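PDB 5EWP: ARO (armadillo repeats only protein) from Plasmodium falciparum Santa Lucia, which probably acts as a protein-binding armadillo-repeat scaffold in the translocation of rhoptries and their attachment to the apical pole of the parasite. Local coordinates for residues 91-95 with 106-110. Coordinates in Å, arbitrary orientation, origin at the centre of the assembly. Residues are numbered along the deposited sequence.
Sequences FINLL and AVVAL
Both segments are alpha-helical. They lie on consecutive helices, 87-95 and 100-113, running roughly antiparallel at 145°, with axes 9.2 Å apart at closest approach. The nearest CA atoms across the segments are those of F91 and A106, 5.0 Å apart. No hydrogen bond crosses; the side chains meet by apolar packing. The A106 methyl is the central bump, in a hollow lined by F91, L94 and L95: A106 CB lies 3.4 Å from the F91 carbonyl O, 3.8 Å from L94 CB and 3.7 Å from L95 CD2. The F91 side chain (chi1 m, chi2 -47°) reaches out at a steep angle to the partner axis and turns one ring face to the A109 methyl. A109 CB sits 3.7 Å from the ring centroid, 16° off the normal, a CH-pi contact. L95 and L110 (both mt) leave their helices sideways, and their tips meet, L95 CD1 to L110 CD1 3.7 Å. L95 CD2 also meets V107 CG2 at 3.7 Å, and L110 CG packs on F91 CB at 3.8 Å. Helix 58-70 adds A63 and L66 against F91, while helix 142-156 covers V107. The contact packs consecutive, roughly antiparallel helices in the buried interior of an armadillo-repeat alpha-solenoid.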
loop_
_atom_site.group_PDB
_atom_site.type_symbol
_atom_site.label_atom_id
_atom_site.label_comp_id
_atom_site.label_asym_id
_atom_site.label_seq_id
_atom_site.Cartn_x
_atom_site.Cartn_y
_atom_site.Cartn_z
ATOM N N PHE A 91 -1.172 -8.904 9.473
ATOM C CA PHE A 91 -1.296 -7.510 9.040
ATOM C C PHE A 91 -2.704 -7.204 8.520
ATOM O O PHE A 91 -3.236 -6.122 8.747
ATOM C CB PHE A 91 -0.265 -7.167 7.954
ATOM C CG PHE A 91 1.152 -7.179 8.446
ATOM C CD1 PHE A 91 1.488 -6.541 9.633
ATOM C CD2 PHE A 91 2.148 -7.819 7.722
ATOM C CE1 PHE A 91 2.799 -6.549 10.092
ATOM C CE2 PHE A 91 3.459 -7.831 8.183
ATOM C CZ PHE A 91 3.779 -7.199 9.365
ATOM N N ILE A 92 -3.317 -8.144 7.802
ATOM C CA ILE A 92 -4.666 -7.880 7.308
ATOM C C ILE A 92 -5.630 -7.703 8.478
ATOM O O ILE A 92 -6.519 -6.849 8.450
ATOM C CB ILE A 92 -5.141 -9.000 6.355
ATOM C CG1 ILE A 92 -4.322 -8.909 5.063
ATOM C CG2 ILE A 92 -6.621 -8.833 6.036
ATOM C CD1 ILE A 92 -4.492 -10.091 4.098
ATOM N N ASN A 93 -5.392 -8.450 9.545
ATOM C CA ASN A 93 -6.182 -8.272 10.754
ATOM C C ASN A 93 -5.992 -6.872 11.346
ATOM O O ASN A 93 -6.940 -6.260 11.849
ATOM C CB ASN A 93 -5.803 -9.327 11.784
ATOM C CG ASN A 93 -6.752 -9.360 12.942
ATOM O OD1 ASN A 93 -7.968 -9.403 12.753
ATOM N ND2 ASN A 93 -6.212 -9.336 14.154
ATOM N N LEU A 94 -4.768 -6.356 11.284
ATOM C CA LEU A 94 -4.508 -5.002 11.803
ATOM C C LEU A 94 -5.221 -3.941 10.945
ATOM O O LEU A 94 -5.613 -2.890 11.433
ATOM C CB LEU A 94 -3.004 -4.734 11.850
ATOM C CG LEU A 94 -2.151 -5.428 12.915
ATOM C CD1 LEU A 94 -0.707 -4.935 12.834
ATOM C CD2 LEU A 94 -2.701 -5.132 14.272
ATOM N N LEU A 95 -5.419 -4.233 9.667
ATOM C CA LEU A 95 -6.130 -3.311 8.787
ATOM C C LEU A 95 -7.574 -3.092 9.242
ATOM O O LEU A 95 -8.199 -2.098 8.884
ATOM C CB LEU A 95 -6.117 -3.833 7.342
ATOM C CG LEU A 95 -4.743 -3.865 6.673
ATOM C CD1 LEU A 95 -4.853 -4.495 5.278
ATOM C CD2 LEU A 95 -4.162 -2.461 6.568
ATOM N N ALA A 106 0.411 -1.600 9.374
ATOM C CA ALA A 106 0.064 -2.723 8.492
ATOM C C ALA A 106 0.164 -2.347 7.020
ATOM O O ALA A 106 0.658 -3.127 6.212
ATOM C CB ALA A 106 -1.369 -3.241 8.815
ATOM N N VAL A 107 -0.309 -1.160 6.665
ATOM C CA VAL A 107 -0.181 -0.689 5.292
ATOM C C VAL A 107 1.288 -0.544 4.893
ATOM O O VAL A 107 1.692 -1.010 3.826
ATOM C CB VAL A 107 -0.910 0.662 5.100
ATOM C CG1 VAL A 107 -0.497 1.321 3.792
ATOM C CG2 VAL A 107 -2.422 0.446 5.146
ATOM N N VAL A 108 2.091 0.090 5.748
ATOM C CA VAL A 108 3.519 0.216 5.447
ATOM C C VAL A 108 4.176 -1.166 5.274
ATOM O O VAL A 108 4.887 -1.395 4.278
ATOM C CB VAL A 108 4.258 1.012 6.540
ATOM C CG1 VAL A 108 5.776 0.973 6.292
ATOM C CG2 VAL A 108 3.730 2.451 6.575
ATOM N N ALA A 109 3.918 -2.089 6.202
ATOM C CA ALA A 109 4.504 -3.442 6.109
ATOM C C ALA A 109 4.097 -4.133 4.815
ATOM O O ALA A 109 4.942 -4.673 4.098
ATOM C CB ALA A 109 4.094 -4.317 7.295
ATOM N N LEU A 110 2.803 -4.128 4.535
ATOM C CA LEU A 110 2.297 -4.819 3.340
ATOM C C LEU A 110 2.827 -4.184 2.067
ATOM O O LEU A 110 3.103 -4.882 1.091
ATOM C CB LEU A 110 0.762 -4.835 3.338
ATOM C CG LEU A 110 0.137 -5.748 4.404
ATOM C CD1 LEU A 110 -1.335 -5.459 4.541
ATOM C CD2 LEU A 110 0.336 -7.233 4.053
#